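Local coordinates for protein alkylhalidase CmlS (PDB 3I3L) that is a flavin-dependent halogenase of chloramphenicol biosynthesis that carries its FAD covalently attached, at residues I229-M238 / T272-I282; D308-A316 / S334-I345. All coordinates share one frame; numbering follows the deposited sequence.

Contact 1: I229-M238 / T272-I282; sequences ITFEDGWVWM and TLAKCAKAMDI
A chi1 of 180° turns the sulfur of C276 away from its backbone N and onto the hairpin, SG lying 3.3 Å from CG2 of I229, while V236 CG2 closes in beside it. F231 has its CG between backbone N and carbonyl carbon (chi1 70°), and this folds the ring over its own turn, with the amide N of G234 above the ring centre. The F231 and T272 side chains cross at about a right angle, with F231 CE1 3.5 Å from the T272 methyl CG2. Small, apolar A279 suits the first turn of helix 277-283, where its CB comes within 4.2 Å of V236 CG1. M238 and I282 then meet tip to tip, with M238 CE 3.6 Å from I282 CG1, although the modelled approach of I282 CD1 to the sulfur is too short to trust. With alanine in place of I282, the thioether end of M238 would probably lose part of its apolar cover and be freer to turn. At the solvent-facing end, K275 NZ makes a weak salt bridge to E232 OE1 (3.4 Å), and one water links E232 N with both K275 O and K275 NZ. Strands 226-231 and 234-240 form this antiparallel hairpin between strands 89-97 and 245-253; helices 265-273 and 277-283 cover one face, and W235 meets F390 of helix 389-394 on the other.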
loop_
_atom_site.group_PDB
_atom_site.type_symbol
_atom_site.label_atom_id
_atom_site.label_comp_id
_atom_site.label_asym_id
_atom_site.label_seq_id
_atom_site.Cartn_x
_atom_site.Cartn_y
_atom_site.Cartn_z
ATOM N N ILE A 229 11.076 11.377 -9.508
ATOM C CA ILE A 229 11.439 12.268 -10.619
ATOM C C ILE A 229 11.702 11.463 -11.862
ATOM O O ILE A 229 12.539 10.568 -11.876
ATOM C CB ILE A 229 12.697 13.071 -10.284
ATOM C CG1 ILE A 229 12.507 13.790 -8.942
ATOM C CG2 ILE A 229 13.102 14.016 -11.453
ATOM C CD1 ILE A 229 13.681 14.716 -8.519
ATOM N N THR A 230 10.892 11.714 -12.874
ATOM C CA THR A 230 10.988 10.980 -14.111
ATOM C C THR A 230 12.165 11.500 -14.974
ATOM O O THR A 230 12.462 12.683 -14.971
ATOM C CB THR A 230 9.701 11.021 -14.916
ATOM O OG1 THR A 230 9.433 12.365 -15.358
ATOM C CG2 THR A 230 8.522 10.496 -14.064
ATOM N N PHE A 231 12.798 10.584 -15.696
ATOM C CA PHE A 231 13.738 10.901 -16.798
ATOM C C PHE A 231 13.536 9.830 -17.892
ATOM O O PHE A 231 12.605 8.988 -17.803
ATOM C CB PHE A 231 15.185 10.934 -16.280
ATOM C CG PHE A 231 15.749 9.557 -15.901
ATOM C CD1 PHE A 231 16.745 8.968 -16.671
ATOM C CD2 PHE A 231 15.352 8.907 -14.713
ATOM C CE1 PHE A 231 17.289 7.735 -16.302
ATOM C CE2 PHE A 231 15.892 7.659 -14.324
ATOM C CZ PHE A 231 16.831 7.065 -15.139
ATOM N N GLU A 232 14.411 9.826 -18.909
ATOM C CA GLU A 232 14.227 8.991 -20.091
ATOM C C GLU A 232 14.012 7.525 -19.833
ATOM O O GLU A 232 13.199 6.916 -20.506
ATOM C CB GLU A 232 15.464 9.106 -21.063
ATOM C CG GLU A 232 15.384 7.992 -22.207
ATOM C CD GLU A 232 16.469 8.117 -23.323
ATOM O OE1 GLU A 232 17.689 8.006 -23.030
ATOM O OE2 GLU A 232 16.080 8.318 -24.509
ATOM N N ASP A 233 14.818 6.953 -18.929
ATOM C CA ASP A 233 14.885 5.517 -18.723
ATOM C C ASP A 233 14.173 5.080 -17.425
ATOM O O ASP A 233 14.398 3.943 -16.934
ATOM C CB ASP A 233 16.361 5.008 -18.655
ATOM C CG ASP A 233 17.125 5.196 -19.949
ATOM O OD1 ASP A 233 16.582 4.868 -21.028
ATOM O OD2 ASP A 233 18.289 5.645 -19.851
ATOM N N GLY A 234 13.339 5.939 -16.867
ATOM C CA GLY A 234 12.612 5.585 -15.603
ATOM C C GLY A 234 12.475 6.750 -14.598
ATOM O O GLY A 234 12.141 7.855 -15.012
ATOM N N TRP A 235 12.637 6.482 -13.290
ATOM C CA TRP A 235 12.483 7.536 -12.320
ATOM C C TRP A 235 13.530 7.480 -11.246
ATOM O O TRP A 235 14.122 6.406 -11.028
ATOM C CB TRP A 235 11.032 7.653 -11.749
ATOM C CG TRP A 235 10.435 6.384 -11.173
ATOM C CD1 TRP A 235 9.745 5.402 -11.863
ATOM C CD2 TRP A 235 10.468 5.963 -9.791
ATOM N NE1 TRP A 235 9.399 4.402 -10.997
ATOM C CE2 TRP A 235 9.787 4.732 -9.720
ATOM C CE3 TRP A 235 10.944 6.544 -8.612
ATOM C CZ2 TRP A 235 9.616 4.023 -8.502
ATOM C CZ3 TRP A 235 10.781 5.841 -7.387
ATOM C CH2 TRP A 235 10.127 4.602 -7.347
ATOM N N VAL A 236 13.762 8.628 -10.587
ATOM C CA VAL A 236 14.733 8.745 -9.496
ATOM C C VAL A 236 14.035 9.030 -8.164
ATOM O O VAL A 236 13.160 9.913 -8.125
ATOM C CB VAL A 236 15.688 9.951 -9.767
ATOM C CG1 VAL A 236 16.631 10.224 -8.584
ATOM C CG2 VAL A 236 16.469 9.734 -11.066
ATOM N N TRP A 237 14.403 8.300 -7.084
ATOM C CA TRP A 237 13.957 8.692 -5.710
ATOM C C TRP A 237 14.984 9.461 -4.908
ATOM O O TRP A 237 16.186 9.203 -5.013
ATOM C CB TRP A 237 13.500 7.511 -4.893
ATOM C CG TRP A 237 14.560 6.693 -4.200
ATOM C CD1 TRP A 237 15.227 7.026 -3.038
ATOM C CD2 TRP A 237 15.000 5.358 -4.540
ATOM N NE1 TRP A 237 16.079 6.032 -2.673
ATOM C CE2 TRP A 237 15.973 4.988 -3.569
ATOM C CE3 TRP A 237 14.698 4.470 -5.571
ATOM C CZ2 TRP A 237 16.624 3.749 -3.583
ATOM C CZ3 TRP A 237 15.343 3.201 -5.587
ATOM C CH2 TRP A 237 16.304 2.863 -4.567
ATOM N N MET A 238 14.500 10.405 -4.107
ATOM C CA MET A 238 15.374 11.141 -3.192
ATOM C C MET A 238 14.653 11.135 -1.840
ATOM O O MET A 238 13.623 11.723 -1.708
ATOM C CB MET A 238 15.656 12.587 -3.692
ATOM C CG MET A 238 16.224 12.691 -5.121
ATOM S SD MET A 238 16.872 14.294 -5.670
ATOM C CE MET A 238 15.419 15.082 -5.980
ATOM N N THR A 272 23.846 7.448 -15.512
ATOM C CA THR A 272 22.404 7.480 -15.557
ATOM C C THR A 272 21.861 8.644 -14.728
ATOM O O THR A 272 21.020 9.415 -15.214
ATOM C CB THR A 272 21.793 6.140 -15.137
ATOM O OG1 THR A 272 22.382 5.093 -15.914
ATOM C CG2 THR A 272 20.290 6.115 -15.421
ATOM N N LEU A 273 22.352 8.790 -13.497
ATOM C CA LEU A 273 21.793 9.820 -12.623
ATOM C C LEU A 273 21.995 11.214 -13.244
ATOM O O LEU A 273 21.205 12.117 -13.025
ATOM C CB LEU A 273 22.429 9.769 -11.239
ATOM C CG LEU A 273 21.893 10.665 -10.129
ATOM C CD1 LEU A 273 20.380 10.534 -9.977
ATOM C CD2 LEU A 273 22.615 10.292 -8.809
ATOM N N ALA A 274 23.061 11.366 -14.025
ATOM C CA ALA A 274 23.402 12.638 -14.667
ATOM C C ALA A 274 22.385 12.969 -15.775
ATOM O O ALA A 274 22.271 14.100 -16.210
ATOM C CB ALA A 274 24.811 12.543 -15.217
ATOM N N LYS A 275 21.626 11.983 -16.225
ATOM C CA LYS A 275 20.600 12.243 -17.241
ATOM C C LYS A 275 19.356 12.916 -16.688
ATOM O O LYS A 275 18.500 13.319 -17.467
ATOM C CB LYS A 275 20.192 10.952 -17.919
ATOM C CG LYS A 275 21.275 10.320 -18.793
ATOM C CD LYS A 275 20.763 9.026 -19.482
ATOM C CE LYS A 275 19.941 9.283 -20.852
ATOM N NZ LYS A 275 18.762 10.332 -20.842
ATOM N N CYS A 276 19.229 12.991 -15.346
ATOM C CA CYS A 276 18.006 13.502 -14.691
ATOM C C CYS A 276 18.299 14.894 -14.157
ATOM O O CYS A 276 18.773 15.064 -13.019
ATOM C CB CYS A 276 17.540 12.579 -13.552
ATOM S SG CYS A 276 16.038 13.191 -12.717
ATOM N N ALA A 277 18.017 15.897 -14.996
ATOM C CA ALA A 277 18.418 17.268 -14.701
ATOM C C ALA A 277 17.847 17.780 -13.357
ATOM O O ALA A 277 18.606 18.255 -12.516
ATOM C CB ALA A 277 18.049 18.218 -15.917
ATOM N N LYS A 278 16.531 17.690 -13.131
ATOM C CA LYS A 278 15.955 18.205 -11.871
ATOM C C LYS A 278 16.644 17.531 -10.658
ATOM O O LYS A 278 16.880 18.176 -9.617
ATOM C CB LYS A 278 14.439 18.044 -11.823
ATOM C CG LYS A 278 13.597 18.999 -12.832
ATOM C CD LYS A 278 12.324 18.222 -13.485
ATOM C CE LYS A 278 12.652 17.309 -14.757
ATOM N NZ LYS A 278 14.201 16.794 -14.910
ATOM N N ALA A 279 17.017 16.249 -10.792
ATOM C CA ALA A 279 17.723 15.562 -9.694
ATOM C C ALA A 279 19.143 16.094 -9.471
ATOM O O ALA A 279 19.536 16.327 -8.369
ATOM C CB ALA A 279 17.740 14.026 -9.889
ATOM N N MET A 280 19.907 16.267 -10.539
ATOM C CA MET A 280 21.235 16.870 -10.426
ATOM C C MET A 280 21.083 18.289 -9.917
ATOM O O MET A 280 21.848 18.725 -9.076
ATOM C CB MET A 280 21.978 16.831 -11.756
ATOM C CG MET A 280 22.296 15.408 -12.257
ATOM S SD MET A 280 23.560 14.538 -11.378
ATOM C CE MET A 280 22.747 14.169 -9.911
ATOM N N ASP A 281 20.055 18.981 -10.395
ATOM C CA ASP A 281 19.677 20.270 -9.864
ATOM C C ASP A 281 19.696 20.196 -8.316
ATOM O O ASP A 281 20.518 20.891 -7.692
ATOM C CB ASP A 281 18.286 20.612 -10.370
ATOM C CG ASP A 281 17.873 22.027 -10.093
ATOM O OD1 ASP A 281 18.543 22.745 -9.282
ATOM O OD2 ASP A 281 16.832 22.416 -10.713
ATOM N N ILE A 282 18.857 19.345 -7.685
ATOM C CA ILE A 282 18.795 19.365 -6.205
ATOM C C ILE A 282 20.018 18.786 -5.497
ATOM O O ILE A 282 20.333 19.155 -4.364
ATOM C CB ILE A 282 17.455 18.849 -5.586
ATOM C CG1 ILE A 282 17.669 17.631 -4.706
ATOM C CG2 ILE A 282 16.316 18.698 -6.591
ATOM C CD1 ILE A 282 18.209 16.444 -5.433
HETATM O O HOH W 1 16.753 11.500 -18.804
#

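Contact 2: D308-A316 / S334-I345; sequences DRFFLCGDA and SAVSAAAAIDRI. With FAD (flavin-adenine dinucleotide), chain B.
S334 opens the helical side by receiving the G314 amide: its OG lies 3.0 Å from G314 N, with an N-H...O angle of 146°. The same hydroxyl is hydrogen-bonded to the carbonyl O of L330 one turn earlier, so a serine suits this place: one small hydroxyl can donate to the L330 carbonyl and accept from the buried amide of G314, just past the strand. Its chi1 of 68° sets OG between the backbone N and carbonyl carbon, beside the C313 backbone. A335 follows, its CA passing the C313 sulfur while its methyl packs on A38 of helix 33-44. One turn on, A338 CB fits between C313 SG, at 3.4 Å, and F311 CB, at 3.9 Å; only a small side chain lets helix and strand come this near. Strand 310-312 runs parallel to strand 179-182 in the Rossmann-type FAD-binding sheet, with helix 327-347 packed antiparallel along it at 166°. Beyond the strand comes the Gly-Asp pair familiar from flavoproteins of the hydroxylase type: D315 N donates to FAD O1P at 3.0 Å, and D315 OD1 accepts from the ribityl O3' of FAD at 2.7 Å. A side chain on G314 would run into that phosphate oxygen. Further along the helix, A341 sets its methyl 3.5 Å from CE1 of the F311 ring and also touches V355 of helix 352-382. I342 slides past the ring in the opposite direction, its CG1 3.4 Å from F311 CE2; the branched chain gives the bulk to fill the flank that the alanines do not reach. Last, I345 brings CD1 to the ring edge, in plane with it and 4.0 Å from F311 CZ.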
loop_
_atom_site.group_PDB
_atom_site.type_symbol
_atom_site.label_atom_id
_atom_site.label_comp_id
_atom_site.label_asym_id
_atom_site.label_seq_id
_atom_site.Cartn_x
_atom_site.Cartn_y
_atom_site.Cartn_z
ATOM N N ASP A 308 -5.101 -23.377 4.352
ATOM C CA ASP A 308 -4.762 -24.409 5.331
ATOM C C ASP A 308 -4.090 -23.832 6.605
ATOM O O ASP A 308 -4.688 -23.049 7.337
ATOM C CB ASP A 308 -3.865 -25.434 4.629
ATOM C CG ASP A 308 -4.549 -26.088 3.414
ATOM O OD1 ASP A 308 -5.777 -26.305 3.451
ATOM O OD2 ASP A 308 -3.833 -26.400 2.423
ATOM N N ARG A 309 -2.823 -24.177 6.829
ATOM C CA ARG A 309 -2.154 -23.654 8.015
ATOM C C ARG A 309 -1.077 -22.591 7.771
ATOM O O ARG A 309 -0.226 -22.379 8.637
ATOM C CB ARG A 309 -1.567 -24.816 8.845
ATOM C CG ARG A 309 -2.628 -25.722 9.415
ATOM C CD ARG A 309 -2.041 -27.004 10.150
ATOM N NE ARG A 309 -3.162 -27.826 10.672
ATOM C CZ ARG A 309 -3.797 -27.577 11.833
ATOM N NH1 ARG A 309 -3.430 -26.560 12.589
ATOM N NH2 ARG A 309 -4.837 -28.314 12.210
ATOM N N PHE A 310 -1.042 -21.994 6.577
ATOM C CA PHE A 310 -0.061 -20.941 6.300
ATOM C C PHE A 310 -0.695 -19.630 5.791
ATOM O O PHE A 310 -1.721 -19.654 5.170
ATOM C CB PHE A 310 0.988 -21.419 5.301
ATOM C CG PHE A 310 0.486 -21.493 3.851
ATOM C CD1 PHE A 310 0.606 -20.377 2.994
ATOM C CD2 PHE A 310 -0.072 -22.664 3.338
ATOM C CE1 PHE A 310 0.173 -20.460 1.654
ATOM C CE2 PHE A 310 -0.488 -22.748 2.020
ATOM C CZ PHE A 310 -0.368 -21.647 1.175
ATOM N N PHE A 311 -0.006 -18.529 6.070
ATOM C CA PHE A 311 -0.288 -17.234 5.539
ATOM C C PHE A 311 1.039 -16.674 4.997
ATOM O O PHE A 311 2.067 -16.822 5.627
ATOM C CB PHE A 311 -0.818 -16.283 6.647
ATOM C CG PHE A 311 -2.208 -16.640 7.136
ATOM C CD1 PHE A 311 -3.298 -15.922 6.725
ATOM C CD2 PHE A 311 -2.402 -17.733 7.966
ATOM C CE1 PHE A 311 -4.569 -16.257 7.065
ATOM C CE2 PHE A 311 -3.718 -18.066 8.393
ATOM C CZ PHE A 311 -4.781 -17.349 7.944
ATOM N N LEU A 312 0.988 -15.993 3.832
ATOM C CA LEU A 312 2.103 -15.196 3.350
ATOM C C LEU A 312 1.830 -13.723 3.651
ATOM O O LEU A 312 0.708 -13.234 3.395
ATOM C CB LEU A 312 2.280 -15.390 1.824
ATOM C CG LEU A 312 2.165 -16.816 1.255
ATOM C CD1 LEU A 312 2.315 -16.788 -0.237
ATOM C CD2 LEU A 312 3.209 -17.840 1.896
ATOM N N CYS A 313 2.838 -13.000 4.179
ATOM C CA CYS A 313 2.686 -11.581 4.498
ATOM C C CYS A 313 3.827 -10.748 3.852
ATOM O O CYS A 313 4.952 -11.238 3.731
ATOM C CB CYS A 313 2.746 -11.352 6.032
ATOM S SG CYS A 313 1.483 -12.226 6.972
ATOM N N GLY A 314 3.541 -9.504 3.432
ATOM C CA GLY A 314 4.564 -8.642 2.886
ATOM C C GLY A 314 5.128 -9.165 1.571
ATOM O O GLY A 314 4.418 -9.796 0.840
ATOM N N ASP A 315 6.415 -8.911 1.300
ATOM C CA ASP A 315 6.992 -9.276 -0.012
ATOM C C ASP A 315 6.892 -10.779 -0.254
ATOM O O ASP A 315 6.915 -11.218 -1.398
ATOM C CB ASP A 315 8.460 -8.850 -0.126
ATOM C CG ASP A 315 8.649 -7.348 -0.236
ATOM O OD1 ASP A 315 7.674 -6.566 -0.203
ATOM O OD2 ASP A 315 9.793 -6.938 -0.275
ATOM N N ALA A 316 6.750 -11.579 0.811
ATOM C CA ALA A 316 6.596 -13.020 0.641
ATOM C C ALA A 316 5.330 -13.325 -0.158
ATOM O O ALA A 316 5.248 -14.353 -0.842
ATOM C CB ALA A 316 6.574 -13.783 2.050
ATOM N N SER A 334 -0.829 -6.561 6.234
ATOM C CA SER A 334 -1.136 -7.966 5.994
ATOM C C SER A 334 -0.723 -8.751 7.230
ATOM O O SER A 334 -1.330 -9.754 7.549
ATOM C CB SER A 334 -0.443 -8.514 4.713
ATOM O OG SER A 334 0.995 -8.599 4.809
ATOM N N ALA A 335 0.338 -8.301 7.906
ATOM C CA ALA A 335 0.832 -8.995 9.107
ATOM C C ALA A 335 -0.227 -8.935 10.184
ATOM O O ALA A 335 -0.565 -9.960 10.786
ATOM C CB ALA A 335 2.179 -8.335 9.619
ATOM N N VAL A 336 -0.816 -7.750 10.377
ATOM C CA VAL A 336 -1.920 -7.582 11.324
ATOM C C VAL A 336 -3.092 -8.425 10.913
ATOM O O VAL A 336 -3.735 -9.063 11.786
ATOM C CB VAL A 336 -2.352 -6.102 11.441
ATOM C CG1 VAL A 336 -3.752 -5.989 12.036
ATOM C CG2 VAL A 336 -1.331 -5.307 12.312
ATOM N N SER A 337 -3.389 -8.475 9.623
ATOM C CA SER A 337 -4.555 -9.283 9.159
ATOM C C SER A 337 -4.332 -10.764 9.313
ATOM O O SER A 337 -5.263 -11.529 9.586
ATOM C CB SER A 337 -4.875 -8.990 7.680
ATOM O OG SER A 337 -5.240 -7.640 7.544
ATOM N N ALA A 338 -3.109 -11.199 9.067
ATOM C CA ALA A 338 -2.819 -12.637 9.139
ATOM C C ALA A 338 -2.892 -13.084 10.618
ATOM O O ALA A 338 -3.372 -14.151 10.885
ATOM C CB ALA A 338 -1.400 -12.973 8.596
ATOM N N ALA A 339 -2.383 -12.240 11.527
ATOM C CA ALA A 339 -2.516 -12.452 12.959
ATOM C C ALA A 339 -4.018 -12.596 13.374
ATOM O O ALA A 339 -4.400 -13.558 14.040
ATOM C CB ALA A 339 -1.845 -11.282 13.717
ATOM N N ALA A 340 -4.850 -11.646 12.978
ATOM C CA ALA A 340 -6.241 -11.667 13.357
ATOM C C ALA A 340 -6.892 -12.883 12.749
ATOM O O ALA A 340 -7.797 -13.480 13.350
ATOM C CB ALA A 340 -6.925 -10.376 12.883
ATOM N N ALA A 341 -6.476 -13.235 11.528
ATOM C CA ALA A 341 -7.050 -14.387 10.828
ATOM C C ALA A 341 -6.743 -15.683 11.569
ATOM O O ALA A 341 -7.621 -16.536 11.721
ATOM C CB ALA A 341 -6.473 -14.473 9.366
ATOM N N ILE A 342 -5.455 -15.834 11.971
ATOM C CA ILE A 342 -5.049 -17.035 12.712
ATOM C C ILE A 342 -5.845 -17.113 14.063
ATOM O O ILE A 342 -6.356 -18.162 14.451
ATOM C CB ILE A 342 -3.552 -17.023 12.919
ATOM C CG1 ILE A 342 -2.796 -17.385 11.585
ATOM C CG2 ILE A 342 -3.147 -18.116 13.992
ATOM C CD1 ILE A 342 -1.336 -17.028 11.683
ATOM N N ASP A 343 -5.983 -15.980 14.736
ATOM C CA ASP A 343 -6.774 -15.938 15.967
ATOM C C ASP A 343 -8.215 -16.372 15.771
ATOM O O ASP A 343 -8.761 -17.171 16.539
ATOM C CB ASP A 343 -6.729 -14.522 16.587
ATOM C CG ASP A 343 -7.491 -14.447 17.903
ATOM O OD1 ASP A 343 -7.189 -15.239 18.829
ATOM O OD2 ASP A 343 -8.408 -13.629 18.002
ATOM N N ARG A 344 -8.853 -15.857 14.727
ATOM C CA ARG A 344 -10.234 -16.218 14.460
ATOM C C ARG A 344 -10.405 -17.675 14.148
ATOM O O ARG A 344 -11.378 -18.295 14.565
ATOM C CB ARG A 344 -10.778 -15.362 13.306
ATOM C CG ARG A 344 -12.223 -15.517 13.034
ATOM C CD ARG A 344 -13.080 -14.718 13.973
ATOM N NE ARG A 344 -14.495 -15.074 13.835
ATOM C CZ ARG A 344 -15.489 -14.591 14.591
ATOM N NH1 ARG A 344 -15.266 -13.671 15.508
ATOM N NH2 ARG A 344 -16.728 -15.035 14.398
ATOM N N ILE A 345 -9.502 -18.247 13.363
ATOM C CA ILE A 345 -9.650 -19.645 12.993
ATOM C C ILE A 345 -9.416 -20.531 14.224
ATOM O O ILE A 345 -10.003 -21.570 14.358
ATOM C CB ILE A 345 -8.658 -20.055 11.864
ATOM C CG1 ILE A 345 -8.997 -19.330 10.545
ATOM C CG2 ILE A 345 -8.649 -21.612 11.680
ATOM C CD1 ILE A 345 -7.829 -19.355 9.516
HETATM P PA FAD B . 11.822 -7.890 4.308
HETATM O O1A FAD B . 12.640 -8.365 3.130
HETATM O O2A FAD B . 12.003 -6.469 4.715
HETATM O O5B FAD B . 12.155 -8.866 5.574
HETATM C C5B FAD B . 12.217 -10.267 5.400
HETATM C C4B FAD B . 13.235 -10.919 6.364
HETATM O O4B FAD B . 13.148 -12.351 6.182
HETATM C C3B FAD B . 14.663 -10.530 6.066
HETATM O O3B FAD B . 15.226 -9.911 7.182
HETATM C C2B FAD B . 15.380 -11.856 5.769
HETATM O O2B FAD B . 16.613 -11.920 6.414
HETATM C C1B FAD B . 14.433 -12.910 6.323
HETATM N N9A FAD B . 14.417 -14.212 5.684
HETATM C C8A FAD B . 14.373 -14.483 4.348
HETATM N N7A FAD B . 14.334 -15.823 4.179
HETATM C C5A FAD B . 14.437 -16.422 5.388
HETATM C C6A FAD B . 14.464 -17.751 5.769
HETATM N N6A FAD B . 14.380 -18.718 4.873
HETATM N N1A FAD B . 14.523 -18.034 7.107
HETATM C C2A FAD B . 14.596 -17.044 8.055
HETATM N N3A FAD B . 14.556 -15.741 7.663
HETATM C C4A FAD B . 14.476 -15.428 6.350
HETATM N N1 FAD B . 8.916 0.142 0.930
HETATM C C2 FAD B . 8.448 1.272 1.580
HETATM O O2 FAD B . 7.554 1.123 2.401
HETATM N N3 FAD B . 8.948 2.515 1.299
HETATM C C4 FAD B . 9.935 2.677 0.363
HETATM O O4 FAD B . 10.397 3.842 0.140
HETATM C C4X FAD B . 10.392 1.550 -0.323
HETATM N N5 FAD B . 11.389 1.673 -1.251
HETATM C C5X FAD B . 11.906 0.544 -1.843
HETATM C C6 FAD B . 12.919 0.660 -2.805
HETATM C C7 FAD B . 13.375 -0.464 -3.451
HETATM C C7M FAD B . 14.479 -0.375 -4.477
HETATM C C8 FAD B . 12.851 -1.700 -3.087
HETATM C C8M FAD B . 13.381 -2.943 -3.680
HETATM C C9 FAD B . 11.809 -1.830 -2.162
HETATM C C9A FAD B . 11.357 -0.674 -1.544
HETATM N N10 FAD B . 10.385 -0.822 -0.598
HETATM C C10 FAD B . 9.865 0.275 -0.023
HETATM C "C1'" FAD B . 9.793 -2.184 -0.468
HETATM C "C2'" FAD B . 9.916 -2.667 0.958
HETATM O "O2'" FAD B . 11.221 -2.511 1.345
HETATM C "C3'" FAD B . 9.439 -4.072 1.209
HETATM O "O3'" FAD B . 8.075 -4.170 0.862
HETATM C "C4'" FAD B . 9.570 -4.440 2.725
HETATM O "O4'" FAD B . 10.910 -4.544 3.121
HETATM C "C5'" FAD B . 8.932 -5.800 2.976
HETATM O "O5'" FAD B . 8.973 -6.114 4.339
HETATM P P FAD B . 8.977 -7.656 4.680
HETATM O O1P FAD B . 7.915 -8.355 3.861
HETATM O O2P FAD B . 8.971 -7.840 6.194
HETATM O O3P FAD B . 10.322 -8.251 4.006
#

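Contacts 1 and 2 lie on opposite sides of the chain's centre, their own centres about 38 Å apart and their nearest atoms about 13 Å apart, and the extended FAD relates them. Contact 2 meets the cofactor directly, at the phosphate and ribityl groups. Contact 1 belongs to the other sheet, near the flavin ring: on the hairpin, W237 CH2 lies 3.7 Å from FAD C7M, a methyl of the flavin, whereas the M238 side chain, part of the helix packing, stays about 11 Å from FAD. D297, the covalent attachment point, is in strand 287-302 of the sheet that holds contact 1. Along the chain, contact 1 closes before contact 2 begins.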